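Local coordinates for 4-oxalocrotonate decarboxylase NahK (Pseudomonas putida, PDB 5D2K), which catalyses the metal-assisted decarboxylation of (3E)-2-oxohex-3-enedioate to 2-oxopent-4-enoate, a step in naphthalene degradation, at residues S74-Q80 / G241-A245; Y94-D99 / T171-G177; L187-V192 / G204-A208. The protein carries 1 engineered substitution. All blocks are in the same frame, centred on the assembly; numbering follows the deposited sequence.

Contact 1 of 3, residues S74-Q80 / G241-A245; sequences SWAKMAQ and GITAA. With OOG (2-oxoadipic acid), chain D.
Q80, K77 and A245 account for much of this contact, in which the first turns of helix 75-81 meet the loop joining strands 236-238 and 246-247 of the fumarylacetoacetate hydrolase fold. The Q80 carboxamide reads both backbone groups of a single residue. Its OE1 accepts from A245 N at 3.0 Å (N-H...O 164°), and its NE2 donates to A245 O at 3.1 Å, each donor tilted from the plane of the carbonyl it meets. The two bonds fix the amide's rotation, and the chain reaches the loop because CG stands anti to the backbone N (chi1 174°) with the rest extended. With an alanine here both polar atoms go, which is likely to leave A245 N and O without these mates. K77 instead bends at chi2 and chi3, bringing its CG to 3.6 Å from T243 O before its amine turns to the ligand. There NZ donates to O2 of the distal carboxylate of 2-oxoadipate at 2.7 Å and makes a salt bridge with the metal ligand E114. The A245 methyl packs on I149 of strand 139-149, which the K77 side chain also touches. At the other end G241 N holds O4, on the carboxylate beside the keto group. S74, the helix N-cap, accepts from K77 N through OG, which in this conformer, one of two, donates to G241 O. A water links G241 O to the ligand, donating at 2.7 Å to OOG O3.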
ATOM      1  N   SER A  74       3.748 -10.600   0.590  1.00 21.12           N
ATOM      2  CA  SER A  74       3.602 -11.841  -0.169  0.65 20.39           C
ATOM      3  C   SER A  74       4.939 -12.271  -0.748  1.00 21.05           C
ATOM      4  O   SER A  74       5.805 -11.438  -1.014  1.00 23.41           O
ATOM      5  CB  SER A  74       2.565 -11.688  -1.292  0.65 21.11           C
ATOM      6  OG  SER A  74       3.044 -10.858  -2.341  0.65 12.76           O
ATOM      7  N   TRP A  75       5.101 -13.575  -0.941  1.00 19.64           N
ATOM      8  CA  TRP A  75       6.328 -14.094  -1.521  1.00 21.37           C
ATOM      9  C   TRP A  75       6.575 -13.433  -2.874  1.00 24.66           C
ATOM     10  O   TRP A  75       7.696 -13.021  -3.185  1.00 22.50           O
ATOM     11  CB  TRP A  75       6.253 -15.616  -1.668  1.00 22.74           C
ATOM     12  CG  TRP A  75       7.524 -16.231  -2.157  1.00 28.51           C
ATOM     13  CD1 TRP A  75       8.547 -16.722  -1.396  1.00 36.36           C
ATOM     14  CD2 TRP A  75       7.912 -16.420  -3.523  1.00 31.59           C
ATOM     15  NE1 TRP A  75       9.550 -17.205  -2.205  1.00 41.13           N
ATOM     16  CE2 TRP A  75       9.185 -17.030  -3.515  1.00 32.98           C
ATOM     17  CE3 TRP A  75       7.310 -16.132  -4.752  1.00 26.43           C
ATOM     18  CZ2 TRP A  75       9.863 -17.355  -4.687  1.00 32.98           C
ATOM     19  CZ3 TRP A  75       7.987 -16.449  -5.913  1.00 28.92           C
ATOM     20  CH2 TRP A  75       9.248 -17.058  -5.872  1.00 36.16           C
ATOM     21  N   ALA A  76       5.508 -13.317  -3.662  1.00 20.01           N
ATOM     22  CA  ALA A  76       5.600 -12.771  -5.011  1.00 22.70           C
ATOM     23  C   ALA A  76       6.135 -11.342  -4.996  1.00 21.43           C
ATOM     24  O   ALA A  76       7.022 -10.999  -5.776  1.00 23.00           O
ATOM     25  CB  ALA A  76       4.237 -12.829  -5.703  1.00 20.59           C
ATOM     26  N   LYS A  77       5.606 -10.513  -4.101  1.00 19.27           N
ATOM     27  CA  LYS A  77       6.049  -9.124  -4.011  1.00 17.98           C
ATOM     28  C   LYS A  77       7.443  -9.000  -3.402  1.00 22.86           C
ATOM     29  O   LYS A  77       8.240  -8.163  -3.828  1.00 25.45           O
ATOM     30  CB  LYS A  77       5.048  -8.292  -3.206  1.00 20.90           C
ATOM     31  CG  LYS A  77       3.859  -7.831  -4.040  1.00 19.52           C
ATOM     32  CD  LYS A  77       4.317  -6.877  -5.126  1.00 24.46           C
ATOM     33  CE  LYS A  77       5.160  -5.756  -4.522  1.00 28.52           C
ATOM     34  NZ  LYS A  77       5.177  -4.565  -5.393  1.00 30.29           N
ATOM     35  N   MET A  78       7.736  -9.832  -2.408  1.00 24.46           N
ATOM     36  CA  MET A  78       9.082  -9.890  -1.841  1.00 24.57           C
ATOM     37  C   MET A  78      10.110 -10.244  -2.908  1.00 27.47           C
ATOM     38  O   MET A  78      11.165  -9.610  -3.001  1.00 31.62           O
ATOM     39  CB  MET A  78       9.147 -10.906  -0.701  1.00 21.44           C
ATOM     40  CG  MET A  78       8.463 -10.439   0.568  1.00 26.94           C
ATOM     41  SD  MET A  78       8.550 -11.683   1.872  1.00 25.85           S
ATOM     42  CE  MET A  78       7.545 -10.928   3.146  1.00 26.67           C
ATOM     43  N   ALA A  79       9.792 -11.256  -3.711  1.00 20.41           N
ATOM     44  CA  ALA A  79      10.688 -11.718  -4.769  1.00 25.24           C
ATOM     45  C   ALA A  79      10.898 -10.646  -5.834  1.00 36.13           C
ATOM     46  O   ALA A  79      12.028 -10.384  -6.256  1.00 30.42           O
ATOM     47  CB  ALA A  79      10.146 -12.994  -5.405  1.00 22.99           C
ATOM     48  N   GLN A  80       9.804 -10.023  -6.260  1.00 29.76           N
ATOM     49  CA  GLN A  80       9.862  -9.024  -7.320  1.00 32.14           C
ATOM     50  C   GLN A  80      10.722  -7.822  -6.933  1.00 37.81           C
ATOM     51  O   GLN A  80      11.490  -7.307  -7.750  1.00 35.08           O
ATOM     52  CB  GLN A  80       8.450  -8.557  -7.690  1.00 32.13           C
ATOM     53  CG  GLN A  80       8.438  -7.402  -8.681  1.00 32.01           C
ATOM     54  CD  GLN A  80       7.040  -6.929  -9.019  1.00 36.75           C
ATOM     55  OE1 GLN A  80       6.167  -6.842  -8.149  1.00 26.52           O
ATOM     56  NE2 GLN A  80       6.818  -6.623 -10.292  1.00 27.37           N
ATOM     57  N   GLY A 241      -0.134  -6.806  -1.860  1.00 12.96           N
ATOM     58  CA  GLY A 241      -0.245  -7.337  -3.208  1.00 11.62           C
ATOM     59  C   GLY A 241      -0.247  -8.846  -3.169  1.00 12.69           C
ATOM     60  O   GLY A 241       0.664  -9.474  -2.609  1.00 17.59           O
ATOM     61  N   ILE A 242      -1.282  -9.433  -3.751  1.00 10.35           N
ATOM     62  CA  ILE A 242      -1.419 -10.880  -3.750  1.00 16.24           C
ATOM     63  C   ILE A 242      -0.476 -11.463  -4.805  1.00 21.62           C
ATOM     64  O   ILE A 242       0.095 -12.542  -4.620  1.00 23.61           O
ATOM     65  CB  ILE A 242      -2.886 -11.284  -3.968  1.00 13.64           C
ATOM     66  CG1 ILE A 242      -3.688 -10.961  -2.697  1.00 14.80           C
ATOM     67  CG2 ILE A 242      -3.009 -12.774  -4.274  1.00 17.18           C
ATOM     68  CD1 ILE A 242      -5.201 -10.937  -2.851  1.00 15.69           C
ATOM     69  N   THR A 243      -0.263 -10.714  -5.881  1.00 20.78           N
ATOM     70  CA  THR A 243       0.616 -11.158  -6.958  1.00 22.30           C
ATOM     71  C   THR A 243       1.701 -10.139  -7.240  1.00 24.38           C
ATOM     72  O   THR A 243       1.713  -9.051  -6.664  1.00 17.53           O
ATOM     73  CB  THR A 243      -0.148 -11.381  -8.270  1.00 23.38           C
ATOM     74  OG1 THR A 243      -0.463 -10.112  -8.855  1.00 25.36           O
ATOM     75  CG2 THR A 243      -1.425 -12.161  -8.041  1.00 19.56           C
ATOM     76  N   ALA A 244       2.594 -10.480  -8.163  1.00 20.43           N
ATOM     77  CA  ALA A 244       3.554  -9.519  -8.661  1.00 20.82           C
ATOM     78  C   ALA A 244       2.823  -8.351  -9.318  1.00 14.91           C
ATOM     79  O   ALA A 244       1.748  -8.512  -9.900  1.00 15.98           O
ATOM     80  CB  ALA A 244       4.511 -10.176  -9.645  1.00 20.21           C
ATOM     81  N   ALA A 245       3.421  -7.178  -9.210  1.00 14.82           N
ATOM     82  CA  ALA A 245       2.886  -5.964  -9.810  1.00 15.02           C
ATOM     83  C   ALA A 245       3.133  -5.937 -11.327  1.00 15.69           C
ATOM     84  O   ALA A 245       4.121  -6.491 -11.817  1.00 16.73           O
ATOM     85  CB  ALA A 245       3.502  -4.755  -9.138  1.00 15.22           C
TER
HETATM   86  C2  OOG D 302       6.483  -1.153  -2.416  1.00 22.99           C
HETATM   87  C3  OOG D 302       4.978  -1.286  -2.259  1.00 26.41           C
HETATM   88  C4  OOG D 302       4.610  -2.664  -1.749  1.00 22.44           C
HETATM   89  C6  OOG D 302       2.591  -4.314  -1.777  1.00 17.49           C
HETATM   90  O4  OOG D 302       1.353  -4.500  -1.832  1.00 16.59           O
HETATM   91  O3  OOG D 302       3.385  -5.286  -1.714  1.00 20.41           O
HETATM   92  C5  OOG D 302       3.118  -2.900  -1.807  1.00 16.99           C
HETATM   93  C1  OOG D 302       6.882  -1.428  -3.853  1.00 30.42           C
HETATM   94  O1  OOG D 302       7.415  -0.523  -4.560  1.00 26.12           O
HETATM   95  O2  OOG D 302       6.685  -2.573  -4.337  1.00 31.38           O
HETATM   96  O5  OOG D 302       2.311  -1.998  -1.875  1.00 13.72           O
HETATM   97  O   HOH W   1       2.707  -7.698  -0.805  1.00 20.10           O

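Contact 2 of 3, residues Y94-D99 / T171-G177; sequences YFSVPD and TRFITGG
S96 pairs with F173 and V97 with I174 in parallel beta bridges, the end-to-end directions of the two segments differing by 27°. F173 supplies both direct backbone bonds: its N donates to F95 O, and its O accepts from V97 N, each at 2.9 Å. Further along, water joins the two backbones, one molecule linking V97 O to T175 N and another D99 N to T175 O.

On one side of the sheet the F173 ring lies under the backbone of S96, whose CA sits 4.1 Å from the ring centroid in a CH-pi contact over the face. A chi1 of 68° places the ring between its own backbone N and carbonyl carbon, which brings its CD1 to 3.7 Å from F95 CB. V97 and I174 project to the other side, lying alongside each other with V97 CB 3.7 Å from I174 CG1. One face of the F95 ring lies over T171 C, toward the rim; the T171 oxygen accepts from R172 NH1 at 2.8 Å. D99 OD2 accepts a weak bond from G177 N, while its OD1 is held by S265 N. Short strand 96-97 thus extends the mixed sheet of the fumarylacetoacetate hydrolase fold, where strand 170-175 also pairs antiparallel with metal-bearing strand 139-149.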
ATOM      1  N   TYR A  94      -6.828  11.910  -2.163  1.00  9.89           N
ATOM      2  CA  TYR A  94      -6.760  12.083  -3.620  1.00  9.66           C
ATOM      3  C   TYR A  94      -6.117  10.876  -4.319  1.00 10.34           C
ATOM      4  O   TYR A  94      -6.095  10.817  -5.555  1.00 10.76           O
ATOM      5  CB  TYR A  94      -6.014  13.375  -3.995  1.00 10.64           C
ATOM      6  CG  TYR A  94      -4.543  13.372  -3.631  1.00 10.09           C
ATOM      7  CD1 TYR A  94      -3.591  12.902  -4.522  1.00 10.10           C
ATOM      8  CD2 TYR A  94      -4.115  13.853  -2.406  1.00  9.30           C
ATOM      9  CE1 TYR A  94      -2.238  12.898  -4.188  1.00 10.15           C
ATOM     10  CE2 TYR A  94      -2.770  13.849  -2.060  1.00 10.80           C
ATOM     11  CZ  TYR A  94      -1.838  13.369  -2.965  1.00 10.93           C
ATOM     12  OH  TYR A  94      -0.492  13.371  -2.644  1.00 11.66           O
ATOM     13  N   PHE A  95      -5.607   9.911  -3.541  1.00  9.34           N
ATOM     14  CA  PHE A  95      -5.149   8.632  -4.115  1.00  8.17           C
ATOM     15  C   PHE A  95      -6.315   7.823  -4.676  1.00  9.67           C
ATOM     16  O   PHE A  95      -6.111   6.938  -5.517  1.00  9.13           O
ATOM     17  CB  PHE A  95      -4.445   7.733  -3.077  1.00 10.26           C
ATOM     18  CG  PHE A  95      -3.101   8.227  -2.571  1.00 10.07           C
ATOM     19  CD1 PHE A  95      -2.570   9.465  -2.927  1.00 10.73           C
ATOM     20  CD2 PHE A  95      -2.362   7.401  -1.725  1.00  8.64           C
ATOM     21  CE1 PHE A  95      -1.322   9.868  -2.433  1.00  9.58           C
ATOM     22  CE2 PHE A  95      -1.125   7.806  -1.220  1.00  8.32           C
ATOM     23  CZ  PHE A  95      -0.607   9.035  -1.574  1.00  9.52           C
ATOM     24  N   SER A  96      -7.531   8.076  -4.180  1.00  8.97           N
ATOM     25  CA  SER A  96      -8.674   7.212  -4.484  1.00  9.21           C
ATOM     26  C   SER A  96      -9.188   7.361  -5.921  1.00 10.71           C
ATOM     27  O   SER A  96      -9.276   8.469  -6.455  1.00 12.89           O
ATOM     28  CB  SER A  96      -9.807   7.489  -3.486  1.00 12.96           C
ATOM     29  OG  SER A  96     -10.303   8.816  -3.629  1.00 15.52           O
ATOM     30  N   VAL A  97      -9.533   6.221  -6.520  1.00  9.36           N
ATOM     31  CA  VAL A  97     -10.064   6.122  -7.881  1.00 11.78           C
ATOM     32  C   VAL A  97     -11.322   5.253  -7.822  1.00  9.85           C
ATOM     33  O   VAL A  97     -11.327   4.219  -7.158  1.00 10.42           O
ATOM     34  CB  VAL A  97      -9.018   5.486  -8.843  1.00  8.75           C
ATOM     35  CG1 VAL A  97      -9.546   5.361 -10.277  1.00 11.75           C
ATOM     36  CG2 VAL A  97      -7.708   6.274  -8.814  1.00 11.51           C
ATOM     37  N   PRO A  98     -12.400   5.677  -8.501  1.00 10.98           N
ATOM     38  CA  PRO A  98     -13.634   4.890  -8.480  1.00 14.77           C
ATOM     39  C   PRO A  98     -13.552   3.666  -9.399  1.00  9.65           C
ATOM     40  O   PRO A  98     -12.823   3.716 -10.393  1.00 11.74           O
ATOM     41  CB  PRO A  98     -14.680   5.888  -8.989  1.00 13.60           C
ATOM     42  CG  PRO A  98     -13.933   6.725  -9.941  1.00 15.69           C
ATOM     43  CD  PRO A  98     -12.537   6.888  -9.332  1.00 11.78           C
ATOM     44  N   ASP A  99     -14.277   2.604  -9.057  1.00 11.71           N
ATOM     45  CA  ASP A  99     -14.398   1.420  -9.916  1.00 12.45           C
ATOM     46  C   ASP A  99     -14.761   1.868 -11.334  1.00 14.44           C
ATOM     47  O   ASP A  99     -15.680   2.672 -11.524  1.00 13.73           O
ATOM     48  CB  ASP A  99     -15.462   0.472  -9.347  1.00 14.40           C
ATOM     49  CG  ASP A  99     -15.411  -0.934  -9.941  1.00 21.00           C
ATOM     50  OD1 ASP A  99     -14.524  -1.221 -10.763  1.00 17.82           O
ATOM     51  OD2 ASP A  99     -16.263  -1.765  -9.551  1.00 19.20           O
ATOM     52  N   THR A 171       0.479   5.668  -4.415  1.00  9.11           N
ATOM     53  CA  THR A 171       0.060   6.802  -5.238  1.00  9.33           C
ATOM     54  C   THR A 171      -1.427   6.780  -5.648  1.00  8.56           C
ATOM     55  O   THR A 171      -2.058   7.839  -5.656  1.00  9.89           O
ATOM     56  CB  THR A 171       0.978   6.931  -6.506  1.00  9.16           C
ATOM     57  OG1 THR A 171       1.020   8.298  -6.935  1.00 13.51           O
ATOM     58  CG2 THR A 171       0.535   6.030  -7.669  1.00 10.89           C
ATOM     59  N   ARG A 172      -1.992   5.607  -5.970  1.00  7.87           N
ATOM     60  CA  ARG A 172      -3.432   5.502  -6.241  1.00  8.23           C
ATOM     61  C   ARG A 172      -3.966   4.180  -5.732  1.00  9.09           C
ATOM     62  O   ARG A 172      -3.208   3.226  -5.583  1.00  9.23           O
ATOM     63  CB  ARG A 172      -3.763   5.588  -7.739  1.00  9.41           C
ATOM     64  CG  ARG A 172      -3.265   6.846  -8.475  1.00  9.80           C
ATOM     65  CD  ARG A 172      -4.112   8.080  -8.177  1.00 10.41           C
ATOM     66  NE  ARG A 172      -3.643   9.224  -8.975  1.00 12.09           N
ATOM     67  CZ  ARG A 172      -2.723  10.094  -8.577  1.00 13.15           C
ATOM     68  NH1 ARG A 172      -2.158   9.986  -7.377  1.00 11.43           N
ATOM     69  NH2 ARG A 172      -2.357  11.082  -9.390  1.00 12.90           N
ATOM     70  N   PHE A 173      -5.271   4.128  -5.482  1.00  8.05           N
ATOM     71  CA  PHE A 173      -5.918   2.844  -5.233  1.00 10.49           C
ATOM     72  C   PHE A 173      -7.339   2.890  -5.774  1.00 10.16           C
ATOM     73  O   PHE A 173      -7.991   3.933  -5.765  1.00  9.32           O
ATOM     74  CB  PHE A 173      -5.889   2.474  -3.738  1.00  9.66           C
ATOM     75  CG  PHE A 173      -6.732   3.355  -2.854  1.00 10.96           C
ATOM     76  CD1 PHE A 173      -6.219   4.534  -2.311  1.00  8.66           C
ATOM     77  CD2 PHE A 173      -8.038   2.996  -2.541  1.00 10.30           C
ATOM     78  CE1 PHE A 173      -7.005   5.338  -1.490  1.00  9.38           C
ATOM     79  CE2 PHE A 173      -8.825   3.792  -1.723  1.00 11.49           C
ATOM     80  CZ  PHE A 173      -8.317   4.964  -1.193  1.00 10.70           C
ATOM     81  N   ILE A 174      -7.791   1.739  -6.264  1.00  9.50           N
ATOM     82  CA  ILE A 174      -9.096   1.605  -6.917  1.00  9.74           C
ATOM     83  C   ILE A 174      -9.939   0.561  -6.188  1.00 10.95           C
ATOM     84  O   ILE A 174      -9.575  -0.613  -6.163  1.00 10.63           O
ATOM     85  CB  ILE A 174      -8.951   1.169  -8.402  1.00 10.46           C
ATOM     86  CG1 ILE A 174      -7.865   1.979  -9.121  1.00 13.75           C
ATOM     87  CG2 ILE A 174     -10.297   1.260  -9.126  1.00  9.74           C
ATOM     88  CD1 ILE A 174      -7.120   1.207 -10.223  1.00 12.22           C
ATOM     89  N   THR A 175     -11.058   0.967  -5.596  1.00 10.23           N
ATOM     90  CA  THR A 175     -11.940   0.006  -4.932  1.00  9.94           C
ATOM     91  C   THR A 175     -13.055  -0.401  -5.883  1.00 12.22           C
ATOM     92  O   THR A 175     -13.444   0.369  -6.773  1.00 14.95           O
ATOM     93  CB  THR A 175     -12.563   0.562  -3.636  1.00 12.80           C
ATOM     94  OG1 THR A 175     -13.361   1.715  -3.935  1.00 15.05           O
ATOM     95  CG2 THR A 175     -11.482   0.926  -2.617  1.00 14.08           C
ATOM     96  N   GLY A 176     -13.567  -1.614  -5.723  1.00 10.86           N
ATOM     97  CA  GLY A 176     -14.650  -2.044  -6.580  1.00 11.71           C
ATOM     98  C   GLY A 176     -15.201  -3.396  -6.189  1.00 14.34           C
ATOM     99  O   GLY A 176     -14.974  -3.864  -5.074  1.00 11.91           O
ATOM    100  N   GLY A 177     -15.933  -4.010  -7.113  1.00 13.00           N
ATOM    101  CA  GLY A 177     -16.574  -5.290  -6.873  1.00 16.00           C
ATOM    102  C   GLY A 177     -17.565  -5.235  -5.724  1.00 14.39           C
ATOM    103  O   GLY A 177     -18.150  -4.194  -5.431  1.00 18.10           O
TER
HETATM  104  O   HOH W   2     -11.182   3.893  -4.506  1.00 24.26           O
HETATM  105  O   HOH W   3     -15.344   2.565  -6.223  1.00 21.44           O

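Contact 3 of 3, residues L187-V192 / G204-A208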
ATOM      1  N   LEU A 187     -10.965 -15.094   3.267  1.00 11.94           N
ATOM      2  CA  LEU A 187      -9.849 -14.312   2.735  1.00 11.68           C
ATOM      3  C   LEU A 187      -8.622 -15.160   2.441  1.00 13.19           C
ATOM      4  O   LEU A 187      -7.744 -14.739   1.687  1.00 13.70           O
ATOM      5  CB  LEU A 187      -9.473 -13.191   3.705  1.00 10.77           C
ATOM      6  CG  LEU A 187     -10.577 -12.154   3.909  1.00 11.08           C
ATOM      7  CD1 LEU A 187     -10.108 -11.066   4.872  1.00 15.50           C
ATOM      8  CD2 LEU A 187     -11.021 -11.549   2.571  1.00 16.40           C
ATOM      9  N   ARG A 188      -8.551 -16.349   3.037  1.00 12.56           N
ATOM     10  CA  ARG A 188      -7.406 -17.228   2.796  1.00 11.11           C
ATOM     11  C   ARG A 188      -7.490 -17.880   1.419  1.00 11.42           C
ATOM     12  O   ARG A 188      -6.481 -17.990   0.707  1.00 13.72           O
ATOM     13  CB  ARG A 188      -7.318 -18.307   3.885  1.00 13.58           C
ATOM     14  CG  ARG A 188      -6.092 -19.201   3.754  1.00 15.24           C
ATOM     15  CD  ARG A 188      -6.093 -20.296   4.821  1.00 15.33           C
ATOM     16  NE  ARG A 188      -7.216 -21.218   4.674  1.00 14.86           N
ATOM     17  CZ  ARG A 188      -7.149 -22.381   4.031  1.00 18.43           C
ATOM     18  NH1 ARG A 188      -6.020 -22.755   3.447  1.00 18.49           N
ATOM     19  NH2 ARG A 188      -8.214 -23.167   3.966  1.00 18.47           N
ATOM     20  N   THR A 189      -8.696 -18.291   1.040  1.00 12.62           N
ATOM     21  CA  THR A 189      -8.874 -19.025  -0.205  1.00 11.39           C
ATOM     22  C   THR A 189      -9.410 -18.159  -1.346  1.00 12.76           C
ATOM     23  O   THR A 189      -9.639 -18.654  -2.441  1.00 12.19           O
ATOM     24  CB  THR A 189      -9.816 -20.235  -0.012  1.00 12.20           C
ATOM     25  OG1 THR A 189     -11.137 -19.785   0.328  1.00 14.35           O
ATOM     26  CG2 THR A 189      -9.282 -21.149   1.098  1.00 15.46           C
ATOM     27  N   LEU A 190      -9.590 -16.866  -1.081  1.00 11.71           N
ATOM     28  CA  LEU A 190     -10.086 -15.925  -2.084  1.00 11.47           C
ATOM     29  C   LEU A 190      -9.195 -15.910  -3.312  1.00 11.10           C
ATOM     30  O   LEU A 190      -8.031 -15.547  -3.213  1.00 10.54           O
ATOM     31  CB  LEU A 190     -10.163 -14.516  -1.489  1.00 11.09           C
ATOM     32  CG  LEU A 190     -10.642 -13.411  -2.432  1.00 12.54           C
ATOM     33  CD1 LEU A 190     -12.088 -13.638  -2.841  1.00 13.55           C
ATOM     34  CD2 LEU A 190     -10.476 -12.052  -1.757  1.00 15.12           C
ATOM     35  N   GLY A 191      -9.729 -16.328  -4.456  1.00 10.32           N
ATOM     36  CA  GLY A 191      -8.965 -16.297  -5.691  1.00 12.04           C
ATOM     37  C   GLY A 191      -9.072 -14.958  -6.393  1.00 11.37           C
ATOM     38  O   GLY A 191     -10.138 -14.341  -6.415  1.00 13.23           O
ATOM     39  N   VAL A 192      -7.951 -14.500  -6.949  1.00  9.64           N
ATOM     40  CA  VAL A 192      -7.893 -13.220  -7.638  0.60 10.61           C
ATOM     41  C   VAL A 192      -7.225 -13.383  -9.006  1.00 11.01           C
ATOM     42  O   VAL A 192      -6.157 -13.977  -9.102  1.00 12.82           O
ATOM     43  CB  VAL A 192      -7.134 -12.188  -6.785  0.60 12.99           C
ATOM     44  CG1 VAL A 192      -7.208 -10.836  -7.412  0.60 12.76           C
ATOM     45  CG2 VAL A 192      -7.708 -12.133  -5.369  0.60 12.24           C
ATOM     46  N   GLY A 204      -3.608 -15.221  -8.100  1.00 11.98           N
ATOM     47  CA  GLY A 204      -3.142 -15.676  -6.803  1.00  9.52           C
ATOM     48  C   GLY A 204      -4.293 -15.826  -5.828  1.00  9.72           C
ATOM     49  O   GLY A 204      -5.461 -15.609  -6.172  1.00 12.06           O
ATOM     50  N   ALA A 205      -3.963 -16.214  -4.604  1.00 10.28           N
ATOM     51  CA  ALA A 205      -4.970 -16.336  -3.566  1.00 11.01           C
ATOM     52  C   ALA A 205      -4.587 -15.481  -2.369  1.00  9.05           C
ATOM     53  O   ALA A 205      -3.411 -15.150  -2.178  1.00 10.98           O
ATOM     54  CB  ALA A 205      -5.149 -17.792  -3.152  1.00 13.85           C
ATOM     55  N   GLY A 206      -5.591 -15.131  -1.570  1.00  9.99           N
ATOM     56  CA  GLY A 206      -5.373 -14.293  -0.398  1.00 10.76           C
ATOM     57  C   GLY A 206      -4.300 -14.828   0.534  1.00 10.17           C
ATOM     58  O   GLY A 206      -3.575 -14.061   1.157  1.00 11.65           O
ATOM     59  N   ALA A 207      -4.175 -16.151   0.608  1.00 12.39           N
ATOM     60  CA  ALA A 207      -3.173 -16.766   1.481  1.00 13.59           C
ATOM     61  C   ALA A 207      -1.745 -16.308   1.182  1.00 12.57           C
ATOM     62  O   ALA A 207      -0.865 -16.414   2.034  1.00 15.27           O
ATOM     63  CB  ALA A 207      -3.262 -18.282   1.382  1.00 13.48           C
ATOM     64  N   ALA A 208      -1.509 -15.786  -0.021  1.00 11.37           N
ATOM     65  CA  ALA A 208      -0.194 -15.253  -0.375  1.00 14.26           C
ATOM     66  C   ALA A 208       0.240 -14.117   0.564  1.00 14.20           C
ATOM     67  O   ALA A 208       1.427 -13.897   0.779  1.00 17.99           O
ATOM     68  CB  ALA A 208      -0.195 -14.775  -1.820  1.00 16.60           C
TER
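L190 O is approached by two neighbouring residues of the opposite segment: G206 N donates to it at 3.0 Å, in the carbonyl plane, and A205 CA adds a C-H...O contact at 3.2 Å. Further along the strands, G204 and V192 exchange both of their backbone bonds, V192 N reaching G204 O at 2.8 Å and G204 N reaching V192 O at 3.0 Å. This is the hydrogen-bonded pair of an antiparallel beta hairpin formed by strands 191-196 and 199-205; G191 and A205 make the adjacent non-hydrogen-bonded pair. Past A205 the second segment leaves the sheet in a 3-10 turn, 206-208, closed by A208 N donating to A205 O, while the first arrives from a loop.

Where they part, G206 carries no side chain, and L187 O can come to 3.2 Å from its CA. That oxygen is buried without a hydrogen-bond partner, so this C-H...O contact probably offers it some compensation. A207 N gives R188 O a weak bond, bent to 129° at the hydrogen. The A207 methyl rests against R188 O as well and meets R188 CG at 3.8 Å, a position that follows from chi1 near -176°, which turns CG directly away from the R188 backbone N. In the conformer given, one of two, the V192 side chain packs on A115, V256 and Y258.

Contact 1 forms part of the pocket itself, holding 2-oxoadipate through K77 and G241, and both other contacts are nested in the chain loop it closes. Contact 3 abuts it: their centres are about 13 Å apart, and the loop carrying G241 packs by I242 against the hairpin and the turn after it, with I242 CG2 3.2 Å from A205 O and I242 O 3.6 Å from A208 CB. The V192 side chain still lies about 12 Å from the magnesium ion. Contact 2 touches neither, its centre being about 20 Å from each of the others, yet the F173 side chain comes to about 8 Å from the magnesium ion and about 5 Å from the side chain of E147, one of its ligands.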